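Local coordinates for chitinase (Thermococcus kodakarensis KOD1, PDB 5DHE), which probably hydrolyses chitin, the fragment here being its third chitin-binding domain, which is expected to hold the enzyme on the polysaccharide, at residues L25-K36 / M88-W97; A44-N52 / V60-N68. One frame throughout, in Å; residues are numbered along the deposited sequence. Where two conformers were deposited one is given.

Contact 1: L25-K36 / M88-W97; sequences LNLGGTYDWVVK and MYLYVNDQLW
Tyr-31 lays its ring over Val-92 and against the indole of Trp-97. CG1 of Val-92 sits over one face of the phenol in a CH-pi contact, 3.9 Å from the centroid of the Tyr-31 ring. The edge of Trp-97 is directed at the Tyr-31 face in an offset edge-to-face pair, the planes at 72°, with Trp-97 CH2 3.5 Å from Tyr-31 CE2. CG of Tyr-31 stands anti to its carbonyl carbon (chi1 -53°), which brings the ring onto Val-92 and Trp-97, on the two strands of the hairpin. With an alanine here, Val-92 CG1 and the edge of Trp-97 would probably lose their shared aromatic cover. Further along, strands 34-36 and 88-92 pair antiparallel: Val-34 and Tyr-91 exchange two hydrogen bonds, the straighter from Tyr-91 N to Val-34 O (2.8 Å), and Lys-36 and Tyr-89 exchange two more. On the face of Val-34 and Tyr-91, the Lys-36 aliphatic chain passes Tyr-91 obliquely, Lys-36 CD 3.6 Å from Tyr-91 CE2. On the other face Leu-90 spreads its branches, CD2 to Leu-27 CD2 (3.8 Å) and CD1 to Val-35 CG2 (3.9 Å), beside Phe-9 of the opposing sheet. Two waters link the backbone of Asp-32 to Asn-93. The type I' turn from Val-92 to Gln-95 closes a tight beta hairpin, whose first strand joins 34-39 within one sheet of a beta sandwich, as in related cellulose-binding domains.

Contact 2: A44-N52 / V60-N68; sequences AVSSVWSAN and VVFTPVSWN
Strands 45-49 and 60-64 run 9.9 Å apart at closest approach, their directions 27° from parallel, and direct pairing comes only after the chain turns at Ser-50, where Asn-52 and Thr-63 form an antiparallel hydrogen-bonded pair. Asn-52 N gives to Thr-63 O at 2.7 Å, and Thr-63 N returns a bond to Asn-52 O. The ring of Phe-62 fills the space between the two strands: Val-48 CG1 approaches its CE1 at 3.8 Å, Val-45 CG2 comes to 4.1 Å from Phe-62 CZ, and Ala-51 CB lies near CD1. Phe-77 of strand 72-80 stacks on the same ring. Beyond the strands, Asn-68 ND2 donates to Ser-50 O (3.0 Å, 156° at the hydrogen), the acceptor near its amide plane; with CG anti to the backbone N (chi1 -162°), the amide turns toward the Ser-50 carbonyl and also reaches Thr-74 O. Val-65 CG2 packs beside Ser-50 O at 3.5 Å. One water joins Asn-52 OD1, Thr-63 OG1 and Pro-64 O, and a second bridges Thr-63 OG1 and Val-61 O. The chemistry thus divides: apolar contacts pack the two sheets together around Phe-62, backbone and water bonds hold Asn-52 to the end of strand 60-64, and the Asn-68 amide ties the Ser-50 bend to the turn from Val-65 to Asn-68.

How the contacts relate
The centres of contacts 1 and 2 lie about 13 Å apart in a single all-beta domain, and both segments of contact 2 fall in the chain between the two segments of contact 1. They share the five-stranded antiparallel sheet, where strand 34-39 lies between 85-92 on one flank and 59-64 on the other. Val-35 O is 2.8 Å from Phe-62 N, a probable hydrogen bond between these neighbours, and Trp-33 NE1 probably bonds to Asn-68 O. Strands 18-26 and 45-49 belong to the facing four-stranded sheet, so each contact also spans both layers. Contact 1 adds the 85-99 hairpin to one flank of strand 34-39, while contact 2 brings strand 45-49 against 59-64, consistent with an independently folded binding module.

Contact 1: L25-K36 / M88-W97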
loop_
_atom_site.group_PDB
_atom_site.type_symbol
_atom_site.label_atom_id
_atom_site.label_comp_id
_atom_site.label_asym_id
_atom_site.label_seq_id
_atom_site.Cartn_x
_atom_site.Cartn_y
_atom_site.Cartn_z
ATOM N N LEU A 25 3.766 2.250 7.219
ATOM C CA LEU A 25 4.602 3.192 6.491
ATOM C C LEU A 25 5.351 4.038 7.512
ATOM O O LEU A 25 4.748 4.827 8.243
ATOM C CB LEU A 25 3.756 4.111 5.617
ATOM C CG LEU A 25 2.805 3.437 4.631
ATOM C CD1 LEU A 25 1.982 4.540 3.925
ATOM C CD2 LEU A 25 3.587 2.588 3.611
ATOM N N ASN A 26 6.661 3.845 7.561
ATOM C CA ASN A 26 7.514 4.591 8.473
ATOM C C ASN A 26 8.013 5.752 7.637
ATOM O O ASN A 26 9.059 5.688 6.982
ATOM C CB ASN A 26 8.619 3.665 8.965
ATOM C CG ASN A 26 8.059 2.555 9.831
ATOM O OD1 ASN A 26 8.161 1.366 9.501
ATOM N ND2 ASN A 26 7.428 2.935 10.938
ATOM N N LEU A 27 7.214 6.813 7.665
ATOM C CA LEU A 27 7.439 8.004 6.853
ATOM C C LEU A 27 8.347 9.080 7.414
ATOM O O LEU A 27 9.001 9.789 6.650
ATOM C CB LEU A 27 6.088 8.635 6.506
ATOM C CG LEU A 27 5.087 7.729 5.771
ATOM C CD1 LEU A 27 3.714 8.395 5.706
ATOM C CD2 LEU A 27 5.590 7.424 4.376
ATOM N N GLY A 28 8.368 9.217 8.737
ATOM C CA GLY A 28 9.200 10.240 9.347
ATOM C C GLY A 28 8.594 11.635 9.254
ATOM O O GLY A 28 9.195 12.612 9.711
ATOM N N GLY A 29 7.409 11.731 8.661
ATOM C CA GLY A 29 6.730 13.012 8.518
ATOM C C GLY A 29 5.271 12.782 8.166
ATOM O O GLY A 29 4.847 11.635 7.995
ATOM N N THR A 30 4.506 13.866 8.053
ATOM C CA THR A 30 3.083 13.789 7.722
ATOM C C THR A 30 2.935 14.175 6.259
ATOM O O THR A 30 3.276 15.304 5.876
ATOM C CB THR A 30 2.285 14.727 8.630
ATOM O OG1 THR A 30 2.513 14.340 9.992
ATOM C CG2 THR A 30 0.793 14.630 8.343
ATOM N N TYR A 31 2.403 13.251 5.454
ATOM C CA TYR A 31 2.293 13.448 4.001
ATOM C C TYR A 31 1.028 12.897 3.355
ATOM O O TYR A 31 0.379 11.991 3.877
ATOM C CB TYR A 31 3.460 12.727 3.298
ATOM C CG TYR A 31 4.849 13.070 3.797
ATOM C CD1 TYR A 31 5.458 14.273 3.432
ATOM C CD2 TYR A 31 5.581 12.173 4.582
ATOM C CE1 TYR A 31 6.757 14.563 3.825
ATOM C CE2 TYR A 31 6.891 12.461 4.987
ATOM C CZ TYR A 31 7.468 13.661 4.593
ATOM O OH TYR A 31 8.770 13.945 4.923
ATOM N N ASP A 32 0.721 13.436 2.178
ATOM C CA ASP A 32 -0.390 12.931 1.389
ATOM C C ASP A 32 0.287 11.815 0.588
ATOM O O ASP A 32 0.609 11.960 -0.596
ATOM C CB ASP A 32 -0.935 14.030 0.479
ATOM C CG ASP A 32 -1.651 15.117 1.265
ATOM O OD1 ASP A 32 -2.555 14.768 2.046
ATOM O OD2 ASP A 32 -1.307 16.312 1.112
ATOM N N TRP A 33 0.518 10.699 1.263
ATOM C CA TRP A 33 1.187 9.570 0.644
ATOM C C TRP A 33 0.275 8.804 -0.301
ATOM O O TRP A 33 -0.949 8.916 -0.238
ATOM C CB TRP A 33 1.765 8.625 1.722
ATOM C CG TRP A 33 0.795 8.118 2.764
ATOM C CD1 TRP A 33 0.652 8.581 4.048
ATOM C CD2 TRP A 33 -0.120 7.023 2.629
ATOM N NE1 TRP A 33 -0.284 7.833 4.716
ATOM C CE2 TRP A 33 -0.776 6.872 3.868
ATOM C CE3 TRP A 33 -0.449 6.150 1.577
ATOM C CZ2 TRP A 33 -1.746 5.890 4.087
ATOM C CZ3 TRP A 33 -1.412 5.170 1.792
ATOM C CH2 TRP A 33 -2.054 5.046 3.041
ATOM N N VAL A 34 0.883 8.025 -1.188
ATOM C CA VAL A 34 0.143 7.215 -2.139
ATOM C C VAL A 34 0.840 5.866 -2.231
ATOM O O VAL A 34 2.059 5.815 -2.373
ATOM C CB VAL A 34 0.165 7.840 -3.553
ATOM C CG1 VAL A 34 -0.497 6.880 -4.565
ATOM C CG2 VAL A 34 -0.534 9.186 -3.545
ATOM N N VAL A 35 0.085 4.777 -2.105
ATOM C CA VAL A 35 0.677 3.451 -2.275
ATOM C C VAL A 35 -0.039 2.809 -3.453
ATOM O O VAL A 35 -1.253 2.601 -3.405
ATOM C CB VAL A 35 0.514 2.549 -1.028
ATOM C CG1 VAL A 35 0.932 1.096 -1.356
ATOM C CG2 VAL A 35 1.403 3.070 0.094
ATOM N N LYS A 36 0.703 2.524 -4.519
ATOM C CA LYS A 36 0.135 1.888 -5.700
ATOM C C LYS A 36 0.413 0.398 -5.577
ATOM O O LYS A 36 1.522 -0.014 -5.245
ATOM C CB LYS A 36 0.754 2.460 -6.981
ATOM C CG LYS A 36 0.553 3.967 -7.113
ATOM C CD LYS A 36 0.917 4.493 -8.495
ATOM C CE LYS A 36 -0.049 4.009 -9.555
ATOM N NZ LYS A 36 0.167 4.725 -10.846
ATOM N N MET A 88 4.230 -3.306 -4.433
ATOM C CA MET A 88 3.595 -2.107 -3.890
ATOM C C MET A 88 4.619 -1.000 -4.006
ATOM O O MET A 88 5.820 -1.234 -3.848
ATOM C CB MET A 88 3.178 -2.280 -2.434
ATOM C CG MET A 88 2.190 -3.395 -2.250
ATOM S SD MET A 88 1.355 -3.237 -0.663
ATOM C CE MET A 88 2.610 -3.696 0.381
ATOM N N TYR A 89 4.140 0.200 -4.321
ATOM C CA TYR A 89 5.026 1.346 -4.494
ATOM C C TYR A 89 4.567 2.509 -3.630
ATOM O O TYR A 89 3.389 2.875 -3.651
ATOM C CB TYR A 89 5.011 1.802 -5.949
ATOM C CG TYR A 89 5.331 0.727 -6.948
ATOM C CD1 TYR A 89 4.388 -0.239 -7.293
ATOM C CD2 TYR A 89 6.593 0.658 -7.534
ATOM C CE1 TYR A 89 4.696 -1.250 -8.192
ATOM C CE2 TYR A 89 6.909 -0.339 -8.426
ATOM C CZ TYR A 89 5.961 -1.289 -8.751
ATOM O OH TYR A 89 6.287 -2.285 -9.636
ATOM N N LEU A 90 5.499 3.102 -2.888
ATOM C CA LEU A 90 5.172 4.252 -2.040
ATOM C C LEU A 90 5.662 5.542 -2.686
ATOM O O LEU A 90 6.854 5.688 -2.989
ATOM C CB LEU A 90 5.814 4.110 -0.652
ATOM C CG LEU A 90 5.712 5.365 0.239
ATOM C CD1 LEU A 90 4.261 5.592 0.647
ATOM C CD2 LEU A 90 6.561 5.179 1.507
ATOM N N TYR A 91 4.738 6.463 -2.910
ATOM C CA TYR A 91 5.063 7.753 -3.506
ATOM C C TYR A 91 4.701 8.858 -2.530
ATOM O O TYR A 91 3.642 8.835 -1.879
ATOM C CB TYR A 91 4.256 7.982 -4.783
ATOM C CG TYR A 91 4.612 7.044 -5.895
ATOM C CD1 TYR A 91 5.667 7.329 -6.756
ATOM C CD2 TYR A 91 3.894 5.864 -6.082
ATOM C CE1 TYR A 91 6.006 6.449 -7.791
ATOM C CE2 TYR A 91 4.219 4.984 -7.098
ATOM C CZ TYR A 91 5.272 5.278 -7.946
ATOM O OH TYR A 91 5.595 4.404 -8.959
ATOM N N VAL A 92 5.587 9.835 -2.441
ATOM C CA VAL A 92 5.360 11.009 -1.597
ATOM C C VAL A 92 5.817 12.166 -2.472
ATOM O O VAL A 92 6.949 12.173 -2.965
ATOM C CB VAL A 92 6.174 10.954 -0.283
ATOM C CG1 VAL A 92 6.112 12.314 0.434
ATOM C CG2 VAL A 92 5.597 9.891 0.637
ATOM N N ASN A 93 4.920 13.125 -2.701
ATOM C CA ASN A 93 5.235 14.279 -3.536
ATOM C C ASN A 93 5.846 13.897 -4.883
ATOM O O ASN A 93 6.877 14.434 -5.295
ATOM C CB ASN A 93 6.143 15.244 -2.762
ATOM C CG ASN A 93 5.428 15.851 -1.561
ATOM O OD1 ASN A 93 4.267 16.246 -1.673
ATOM N ND2 ASN A 93 6.104 15.917 -0.415
ATOM N N ASP A 94 5.187 12.952 -5.549
ATOM C CA ASP A 94 5.566 12.474 -6.868
ATOM C C ASP A 94 6.955 11.873 -7.000
ATOM O O ASP A 94 7.558 11.913 -8.075
ATOM C CB ASP A 94 5.388 13.603 -7.884
ATOM C CG ASP A 94 3.951 14.076 -7.968
ATOM O OD1 ASP A 94 3.060 13.236 -8.220
ATOM O OD2 ASP A 94 3.708 15.284 -7.778
ATOM N N GLN A 95 7.464 11.321 -5.906
ATOM C CA GLN A 95 8.773 10.676 -5.921
ATOM C C GLN A 95 8.600 9.282 -5.336
ATOM O O GLN A 95 7.838 9.091 -4.393
ATOM C CB GLN A 95 9.777 11.460 -5.081
ATOM C CG GLN A 95 10.119 12.821 -5.669
ATOM C CD GLN A 95 11.134 13.597 -4.840
ATOM O OE1 GLN A 95 11.838 14.464 -5.367
ATOM N NE2 GLN A 95 11.208 13.307 -3.549
ATOM N N LEU A 96 9.313 8.310 -5.891
ATOM C CA LEU A 96 9.223 6.936 -5.401
ATOM C C LEU A 96 10.102 6.818 -4.156
ATOM O O LEU A 96 11.325 6.975 -4.226
ATOM C CB LEU A 96 9.695 5.964 -6.498
ATOM C CG LEU A 96 9.659 4.477 -6.144
ATOM C CD1 LEU A 96 8.225 4.023 -5.935
ATOM C CD2 LEU A 96 10.310 3.661 -7.262
ATOM N N TRP A 97 9.458 6.558 -3.022
ATOM C CA TRP A 97 10.153 6.419 -1.744
ATOM C C TRP A 97 10.596 5.000 -1.430
ATOM O O TRP A 97 11.703 4.792 -0.942
ATOM C CB TRP A 97 9.254 6.919 -0.615
ATOM C CG TRP A 97 9.308 8.405 -0.425
ATOM C CD1 TRP A 97 9.485 9.356 -1.388
ATOM C CD2 TRP A 97 9.243 9.099 0.821
ATOM N NE1 TRP A 97 9.547 10.607 -0.816
ATOM C CE2 TRP A 97 9.400 10.477 0.542
ATOM C CE3 TRP A 97 9.067 8.687 2.152
ATOM C CZ2 TRP A 97 9.392 11.455 1.547
ATOM C CZ3 TRP A 97 9.058 9.658 3.156
ATOM C CH2 TRP A 97 9.221 11.025 2.844
HETATM O O HOH W 1 2.693 15.522 1.045
HETATM O O HOH W 2 2.622 13.756 -1.424
#

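Contact 2: A44-N52 / V60-N68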
loop_
_atom_site.group_PDB
_atom_site.type_symbol
_atom_site.label_atom_id
_atom_site.label_comp_id
_atom_site.label_asym_id
_atom_site.label_seq_id
_atom_site.Cartn_x
_atom_site.Cartn_y
_atom_site.Cartn_z
ATOM N N ALA A 44 -9.220 -9.111 -6.594
ATOM C CA ALA A 44 -9.788 -7.810 -6.251
ATOM C C ALA A 44 -9.544 -7.532 -4.782
ATOM O O ALA A 44 -9.417 -8.450 -3.987
ATOM C CB ALA A 44 -11.299 -7.794 -6.497
ATOM N N VAL A 45 -9.496 -6.252 -4.438
ATOM C CA VAL A 45 -9.372 -5.862 -3.041
ATOM C C VAL A 45 -10.791 -5.961 -2.490
ATOM O O VAL A 45 -11.706 -5.276 -2.963
ATOM C CB VAL A 45 -8.862 -4.437 -2.907
ATOM C CG1 VAL A 45 -8.949 -3.999 -1.457
ATOM C CG2 VAL A 45 -7.417 -4.353 -3.396
ATOM N N SER A 46 -10.973 -6.806 -1.481
ATOM C CA SER A 46 -12.284 -7.043 -0.892
ATOM C C SER A 46 -12.505 -6.378 0.468
ATOM O O SER A 46 -13.632 -6.316 0.953
ATOM C CB SER A 46 -12.516 -8.564 -0.799
ATOM O OG SER A 46 -11.498 -9.191 -0.024
ATOM N N SER A 47 -11.434 -5.892 1.089
ATOM C CA SER A 47 -11.545 -5.202 2.378
ATOM C C SER A 47 -10.443 -4.157 2.427
ATOM O O SER A 47 -9.338 -4.409 1.958
ATOM C CB SER A 47 -11.331 -6.163 3.563
ATOM O OG SER A 47 -12.385 -7.101 3.697
ATOM N N VAL A 48 -10.749 -2.991 2.995
ATOM C CA VAL A 48 -9.769 -1.925 3.138
ATOM C C VAL A 48 -9.962 -1.282 4.515
ATOM O O VAL A 48 -11.093 -1.038 4.933
ATOM C CB VAL A 48 -9.960 -0.795 2.101
ATOM C CG1 VAL A 48 -8.807 0.218 2.242
ATOM C CG2 VAL A 48 -10.007 -1.355 0.684
ATOM N N TRP A 49 -8.856 -1.014 5.196
ATOM C CA TRP A 49 -8.896 -0.374 6.494
ATOM C C TRP A 49 -7.932 0.798 6.563
ATOM O O TRP A 49 -6.765 0.694 6.176
ATOM C CB TRP A 49 -8.577 -1.384 7.602
ATOM C CG TRP A 49 -9.663 -2.420 7.777
ATOM C CD1 TRP A 49 -10.895 -2.240 8.346
ATOM C CD2 TRP A 49 -9.623 -3.775 7.328
ATOM N NE1 TRP A 49 -11.624 -3.406 8.274
ATOM C CE2 TRP A 49 -10.865 -4.364 7.654
ATOM C CE3 TRP A 49 -8.656 -4.551 6.676
ATOM C CZ2 TRP A 49 -11.165 -5.692 7.352
ATOM C CZ3 TRP A 49 -8.954 -5.874 6.372
ATOM C CH2 TRP A 49 -10.202 -6.432 6.711
ATOM N N SER A 50 -8.461 1.929 7.022
ATOM C CA SER A 50 -7.686 3.146 7.224
ATOM C C SER A 50 -7.103 3.819 5.992
ATOM O O SER A 50 -6.179 4.621 6.109
ATOM C CB SER A 50 -6.570 2.873 8.240
ATOM O OG SER A 50 -7.131 2.432 9.455
ATOM N N ALA A 51 -7.658 3.509 4.820
ATOM C CA ALA A 51 -7.220 4.126 3.572
ATOM C C ALA A 51 -8.369 4.185 2.580
ATOM O O ALA A 51 -9.308 3.389 2.670
ATOM C CB ALA A 51 -6.074 3.317 2.956
ATOM N N ASN A 52 -8.290 5.126 1.643
ATOM C CA ASN A 52 -9.281 5.241 0.573
ATOM C C ASN A 52 -8.665 4.503 -0.601
ATOM O O ASN A 52 -7.441 4.445 -0.728
ATOM C CB ASN A 52 -9.520 6.700 0.200
ATOM C CG ASN A 52 -10.201 7.473 1.310
ATOM O OD1 ASN A 52 -9.761 8.556 1.691
ATOM N ND2 ASN A 52 -11.272 6.916 1.833
ATOM N N VAL A 60 -4.006 -0.524 -8.240
ATOM C CA VAL A 60 -4.918 -0.119 -7.182
ATOM C C VAL A 60 -4.146 0.999 -6.467
ATOM O O VAL A 60 -2.926 0.910 -6.286
ATOM C CB VAL A 60 -5.196 -1.281 -6.234
ATOM C CG1 VAL A 60 -6.079 -0.803 -5.053
ATOM C CG2 VAL A 60 -5.913 -2.389 -6.998
ATOM N N VAL A 61 -4.835 2.068 -6.097
ATOM C CA VAL A 61 -4.174 3.201 -5.470
ATOM C C VAL A 61 -4.770 3.476 -4.100
ATOM O O VAL A 61 -5.960 3.757 -3.981
ATOM C CB VAL A 61 -4.322 4.463 -6.368
ATOM C CG1 VAL A 61 -3.602 5.643 -5.742
ATOM C CG2 VAL A 61 -3.789 4.176 -7.767
ATOM N N PHE A 62 -3.946 3.372 -3.067
ATOM C CA PHE A 62 -4.396 3.638 -1.697
ATOM C C PHE A 62 -3.885 4.989 -1.234
ATOM O O PHE A 62 -2.729 5.336 -1.465
ATOM C CB PHE A 62 -3.884 2.564 -0.742
ATOM C CG PHE A 62 -4.518 1.229 -0.940
ATOM C CD1 PHE A 62 -5.822 0.991 -0.516
ATOM C CD2 PHE A 62 -3.808 0.201 -1.546
ATOM C CE1 PHE A 62 -6.408 -0.264 -0.686
ATOM C CE2 PHE A 62 -4.385 -1.057 -1.720
ATOM C CZ PHE A 62 -5.685 -1.288 -1.286
ATOM N N THR A 63 -4.767 5.764 -0.603
ATOM C CA THR A 63 -4.407 7.073 -0.063
ATOM C C THR A 63 -4.935 7.108 1.377
ATOM O O THR A 63 -5.901 6.422 1.711
ATOM C CB THR A 63 -5.010 8.224 -0.884
ATOM O OG1 THR A 63 -6.404 7.983 -1.104
ATOM C CG2 THR A 63 -4.302 8.341 -2.210
ATOM N N PRO A 64 -4.308 7.911 2.245
ATOM C CA PRO A 64 -4.768 7.963 3.631
ATOM C C PRO A 64 -6.088 8.647 3.918
ATOM O O PRO A 64 -6.510 9.554 3.194
ATOM C CB PRO A 64 -3.635 8.703 4.338
ATOM C CG PRO A 64 -3.187 9.686 3.290
ATOM C CD PRO A 64 -3.177 8.832 2.023
ATOM N N VAL A 65 -6.741 8.196 4.984
ATOM C CA VAL A 65 -7.926 8.885 5.444
ATOM C C VAL A 65 -7.278 10.081 6.176
ATOM O O VAL A 65 -6.081 10.035 6.475
ATOM C CB VAL A 65 -8.752 8.022 6.409
ATOM C CG1 VAL A 65 -9.468 6.926 5.603
ATOM C CG2 VAL A 65 -7.859 7.406 7.488
ATOM N N SER A 66 -8.047 11.109 6.459
ATOM C CA SER A 66 -7.527 12.322 7.093
ATOM C C SER A 66 -6.564 12.201 8.281
ATOM O O SER A 66 -5.610 12.970 8.381
ATOM C CB SER A 66 -8.698 13.230 7.496
ATOM O OG SER A 66 -9.494 12.613 8.487
ATOM N N TRP A 67 -6.802 11.244 9.168
ATOM C CA TRP A 67 -5.972 11.081 10.360
ATOM C C TRP A 67 -4.783 10.137 10.227
ATOM O O TRP A 67 -4.012 9.964 11.173
ATOM C CB TRP A 67 -6.848 10.599 11.523
ATOM C CG TRP A 67 -7.765 9.451 11.153
ATOM C CD1 TRP A 67 -9.052 9.535 10.703
ATOM C CD2 TRP A 67 -7.444 8.047 11.181
ATOM N NE1 TRP A 67 -9.555 8.275 10.455
ATOM C CE2 TRP A 67 -8.589 7.346 10.738
ATOM C CE3 TRP A 67 -6.297 7.317 11.536
ATOM C CZ2 TRP A 67 -8.625 5.946 10.641
ATOM C CZ3 TRP A 67 -6.331 5.918 11.437
ATOM C CH2 TRP A 67 -7.493 5.251 10.992
ATOM N N ASN A 68 -4.601 9.574 9.041
ATOM C CA ASN A 68 -3.559 8.576 8.834
ATOM C C ASN A 68 -2.440 8.987 7.877
ATOM O O ASN A 68 -2.021 8.186 7.044
ATOM C CB ASN A 68 -4.241 7.306 8.319
ATOM C CG ASN A 68 -3.393 6.081 8.474
ATOM O OD1 ASN A 68 -2.491 6.041 9.309
ATOM N ND2 ASN A 68 -3.697 5.047 7.685
HETATM O O HOH W 3 -7.010 6.127 -3.304
HETATM O O HOH W 4 -7.630 9.567 0.494
#